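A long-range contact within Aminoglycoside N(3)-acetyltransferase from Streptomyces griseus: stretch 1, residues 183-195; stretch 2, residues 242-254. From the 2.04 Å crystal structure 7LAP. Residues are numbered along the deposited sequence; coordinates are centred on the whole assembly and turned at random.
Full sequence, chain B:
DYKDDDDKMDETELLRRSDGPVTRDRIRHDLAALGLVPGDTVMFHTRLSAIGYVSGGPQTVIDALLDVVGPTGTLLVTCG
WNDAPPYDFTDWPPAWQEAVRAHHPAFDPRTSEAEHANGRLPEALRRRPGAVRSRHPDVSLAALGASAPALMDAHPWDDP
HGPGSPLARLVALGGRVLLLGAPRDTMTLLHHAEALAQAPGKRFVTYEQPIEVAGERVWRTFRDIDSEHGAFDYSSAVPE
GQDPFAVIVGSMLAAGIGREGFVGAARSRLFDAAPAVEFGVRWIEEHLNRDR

Stretch 1, residues 183-195: PRDTMTLLHHAEA
Stretch 2 242-254: QDPFAVIVGSMLA

Two segments whose touching residues are at least 51 positions apart in sequence meet almost at right angles. Stretch 1 makes a 3-10 turn at 184-186, passes through Met187 (phi/psi -72/95) and enters a helix that includes Leu190 to Ala195; stretch 2 is helical from Pro244 to Ala254. The helix axes run 96° apart and approach to 11.3 Å. The nearest CA pair lies at the turn, Asp185 CA to Ala246 CA at 4.4 Å. The contact buries 688 Å².

Apolar packing carries the contact. Leu190 (m, t) is a knob among Phe245, Ile248, Val249 and Met252: its CD1 lies 3.7 Å from Val249 CG2 and its CD2 4.2 Å from Met252 CE. Met187 (t, t, m) extends beside it, CE 3.7 Å from Val249 CG2.

Phe245 (chi1 -75°, chi2 5°) points toward stretch 1 and has the most area covered of any residue here, 139 Å². Leu190 CB sits 3.6 Å from its ring centroid, 9° off the normal, a CH-pi contact over the face. The His191 ring meets it obliquely, centroids 4.9 Å apart and planes at 59°. Glu194 OE1 reaches the ring edge, 3.4 Å from Phe245 CZ, where the ring hydrogens carry slight positive charge; the same OE1 accepts from His191 ND1 at 2.8 Å, which holds both side chains (each chi1 -72°) beside the ring.

No direct hydrogen bond crosses the contact. Water 1 sits between the stretches, its oxygen 2.7 Å from Asp185 O and 3.1 Å from Asp243 OD1; either can accept from it, though not necessarily both at once. Asp243 (t) also caps its helix, OD1 accepting a weak bond from Phe245 N at 2.9 Å.

Arg184 (m, t, m) lies along helix 244-254, its CG 3.7 Å from Val249 CG1. Its NH1 is 3.5 Å from Gly250 CA, and an ideal CB there would clash, 2.7 Å from Arg184 NH1: glycine makes room for the guanidinium.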

# COMPACT_ATOMS: atom_id res chain seq x y z
N PRO B 183 -3.29 8.50 17.56
CA PRO B 183 -3.96 8.73 18.84
C PRO B 183 -3.51 7.73 19.90
O PRO B 183 -2.88 6.70 19.63
CB PRO B 183 -5.45 8.57 18.50
CG PRO B 183 -5.48 7.78 17.25
CD PRO B 183 -4.22 8.12 16.49
N ARG B 184 -3.83 8.09 21.15
CA ARG B 184 -3.33 7.32 22.29
C ARG B 184 -3.75 5.85 22.23
O ARG B 184 -3.02 4.98 22.71
CB ARG B 184 -3.80 7.99 23.59
CG ARG B 184 -3.04 9.28 23.88
CD ARG B 184 -3.69 10.10 24.97
NE ARG B 184 -5.08 10.38 24.62
CZ ARG B 184 -6.05 10.59 25.50
NH1 ARG B 184 -5.80 10.57 26.80
NH2 ARG B 184 -7.27 10.82 25.06
N ASP B 185 -4.88 5.54 21.59
CA ASP B 185 -5.33 4.15 21.61
C ASP B 185 -4.54 3.25 20.67
O ASP B 185 -4.75 2.03 20.72
CB ASP B 185 -6.82 4.07 21.26
CG ASP B 185 -7.19 4.98 20.12
OD1 ASP B 185 -7.05 4.55 18.95
OD2 ASP B 185 -7.60 6.14 20.39
N THR B 186 -3.64 3.78 19.85
CA THR B 186 -2.90 2.95 18.91
C THR B 186 -1.67 2.30 19.53
O THR B 186 -0.93 1.60 18.83
CB THR B 186 -2.48 3.76 17.67
OG1 THR B 186 -1.51 4.74 18.02
CG2 THR B 186 -3.66 4.47 17.08
N MET B 187 -1.41 2.50 20.82
CA MET B 187 -0.19 1.96 21.41
C MET B 187 -0.26 0.43 21.56
O MET B 187 -0.73 -0.09 22.57
CB MET B 187 0.10 2.61 22.76
CG MET B 187 1.51 2.30 23.23
SD MET B 187 1.81 2.71 24.96
CE MET B 187 1.94 4.49 24.76
N THR B 188 0.28 -0.28 20.55
CA THR B 188 0.31 -1.74 20.50
C THR B 188 0.98 -2.35 21.72
O THR B 188 0.61 -3.43 22.19
CB THR B 188 1.05 -2.17 19.22
OG1 THR B 188 0.18 -2.03 18.10
CG2 THR B 188 1.58 -3.62 19.29
N LEU B 189 2.02 -1.68 22.22
CA LEU B 189 2.78 -2.20 23.35
C LEU B 189 1.89 -2.56 24.54
O LEU B 189 2.25 -3.43 25.34
CB LEU B 189 3.84 -1.18 23.75
CG LEU B 189 4.68 -1.54 24.98
CD1 LEU B 189 5.47 -2.82 24.71
CD2 LEU B 189 5.58 -0.38 25.38
N LEU B 190 0.73 -1.93 24.69
CA LEU B 190 -0.15 -2.27 25.80
C LEU B 190 -0.83 -3.63 25.63
O LEU B 190 -1.44 -4.12 26.59
CB LEU B 190 -1.21 -1.17 25.99
CG LEU B 190 -0.66 0.14 26.58
CD1 LEU B 190 -1.74 1.23 26.65
CD2 LEU B 190 -0.06 -0.11 27.95
N HIS B 191 -0.74 -4.25 24.45
CA HIS B 191 -1.15 -5.66 24.36
C HIS B 191 -0.16 -6.56 25.10
O HIS B 191 -0.56 -7.61 25.62
CB HIS B 191 -1.25 -6.10 22.90
CG HIS B 191 -2.42 -5.52 22.18
ND1 HIS B 191 -3.70 -5.53 22.69
CD2 HIS B 191 -2.51 -4.89 20.98
CE1 HIS B 191 -4.53 -4.93 21.84
NE2 HIS B 191 -3.83 -4.55 20.79
N HIS B 192 1.11 -6.18 25.15
CA HIS B 192 2.08 -6.89 25.98
C HIS B 192 1.74 -6.73 27.45
O HIS B 192 1.86 -7.69 28.23
CB HIS B 192 3.50 -6.39 25.68
CG HIS B 192 4.58 -7.06 26.48
ND1 HIS B 192 4.73 -8.43 26.53
CD2 HIS B 192 5.56 -6.55 27.26
CE1 HIS B 192 5.77 -8.73 27.30
NE2 HIS B 192 6.28 -7.61 27.77
N ALA B 193 1.29 -5.54 27.85
CA ALA B 193 0.79 -5.36 29.21
C ALA B 193 -0.40 -6.28 29.49
O ALA B 193 -0.45 -6.92 30.55
CB ALA B 193 0.39 -3.90 29.45
N GLU B 194 -1.37 -6.34 28.58
CA GLU B 194 -2.49 -7.26 28.77
C GLU B 194 -2.01 -8.70 28.91
O GLU B 194 -2.52 -9.46 29.74
CB GLU B 194 -3.47 -7.15 27.60
CG GLU B 194 -4.28 -5.87 27.60
CD GLU B 194 -5.23 -5.78 26.40
OE1 GLU B 194 -4.79 -6.05 25.24
OE2 GLU B 194 -6.41 -5.44 26.62
N ALA B 195 -1.00 -9.09 28.12
CA ALA B 195 -0.52 -10.47 28.18
C ALA B 195 0.12 -10.78 29.54
O ALA B 195 0.00 -11.91 30.02
CB ALA B 195 0.47 -10.73 27.05
N GLN B 242 -15.39 5.22 25.56
CA GLN B 242 -13.97 5.51 25.69
C GLN B 242 -13.16 4.25 25.47
O GLN B 242 -13.57 3.16 25.88
CB GLN B 242 -13.67 6.09 27.06
CG GLN B 242 -14.04 7.54 27.21
CD GLN B 242 -12.87 8.33 27.77
OE1 GLN B 242 -12.91 8.77 28.92
NE2 GLN B 242 -11.81 8.48 26.97
N ASP B 243 -11.98 4.40 24.82
CA ASP B 243 -11.11 3.25 24.54
C ASP B 243 -10.18 3.00 25.71
O ASP B 243 -9.52 3.93 26.19
CB ASP B 243 -10.29 3.48 23.27
CG ASP B 243 -9.54 2.23 22.82
OD1 ASP B 243 -8.56 1.82 23.50
OD2 ASP B 243 -9.93 1.64 21.79
N PRO B 244 -10.12 1.75 26.20
CA PRO B 244 -9.25 1.45 27.36
C PRO B 244 -7.81 1.90 27.20
O PRO B 244 -7.28 2.54 28.12
CB PRO B 244 -9.38 -0.08 27.49
CG PRO B 244 -10.75 -0.37 26.93
CD PRO B 244 -10.93 0.60 25.78
N PHE B 245 -7.17 1.59 26.07
CA PHE B 245 -5.78 2.01 25.89
C PHE B 245 -5.65 3.53 25.92
O PHE B 245 -4.65 4.06 26.43
CB PHE B 245 -5.21 1.45 24.58
CG PHE B 245 -4.88 -0.03 24.63
CD1 PHE B 245 -5.18 -0.80 25.75
CD2 PHE B 245 -4.27 -0.66 23.55
CE1 PHE B 245 -4.87 -2.16 25.79
CE2 PHE B 245 -3.95 -2.00 23.59
CZ PHE B 245 -4.26 -2.76 24.71
N ALA B 246 -6.65 4.24 25.42
CA ALA B 246 -6.60 5.70 25.48
C ALA B 246 -6.63 6.17 26.93
O ALA B 246 -5.93 7.12 27.30
CB ALA B 246 -7.75 6.31 24.69
N VAL B 247 -7.43 5.51 27.76
CA VAL B 247 -7.49 5.88 29.18
C VAL B 247 -6.18 5.54 29.88
O VAL B 247 -5.65 6.36 30.64
CB VAL B 247 -8.70 5.19 29.85
CG1 VAL B 247 -8.73 5.49 31.35
CG2 VAL B 247 -9.98 5.60 29.17
N ILE B 248 -5.62 4.36 29.61
CA ILE B 248 -4.35 3.97 30.23
C ILE B 248 -3.24 4.96 29.86
O ILE B 248 -2.48 5.43 30.72
CB ILE B 248 -3.99 2.53 29.84
CG1 ILE B 248 -5.09 1.54 30.25
CG2 ILE B 248 -2.66 2.10 30.46
CD1 ILE B 248 -4.74 0.10 29.94
N VAL B 249 -3.11 5.28 28.57
CA VAL B 249 -2.04 6.18 28.13
C VAL B 249 -2.26 7.58 28.69
O VAL B 249 -1.29 8.28 29.05
CB VAL B 249 -1.94 6.20 26.59
CG1 VAL B 249 -0.96 7.28 26.13
CG2 VAL B 249 -1.50 4.84 26.08
N GLY B 250 -3.52 8.02 28.78
CA GLY B 250 -3.79 9.30 29.40
C GLY B 250 -3.35 9.35 30.85
O GLY B 250 -2.76 10.34 31.30
N SER B 251 -3.63 8.28 31.61
CA SER B 251 -3.16 8.21 32.99
C SER B 251 -1.65 8.11 33.05
O SER B 251 -1.01 8.69 33.93
CB SER B 251 -3.77 7.01 33.72
OG SER B 251 -5.17 6.96 33.52
N MET B 252 -1.08 7.33 32.14
CA MET B 252 0.37 7.25 32.01
C MET B 252 0.98 8.64 31.89
O MET B 252 1.88 9.01 32.64
CB MET B 252 0.71 6.40 30.79
CG MET B 252 2.14 6.01 30.64
SD MET B 252 2.32 5.04 29.12
CE MET B 252 1.28 3.59 29.42
N LEU B 253 0.48 9.41 30.93
CA LEU B 253 1.00 10.75 30.68
C LEU B 253 0.83 11.64 31.90
O LEU B 253 1.75 12.37 32.27
CB LEU B 253 0.30 11.37 29.48
CG LEU B 253 0.74 10.80 28.13
CD1 LEU B 253 -0.35 11.06 27.07
CD2 LEU B 253 2.08 11.42 27.73
N ALA B 254 -0.34 11.56 32.55
CA ALA B 254 -0.61 12.39 33.72
C ALA B 254 0.30 12.03 34.88
O ALA B 254 0.62 12.89 35.70
CB ALA B 254 -2.08 12.26 34.14
O HOH W 1 -6.93 0.50 21.18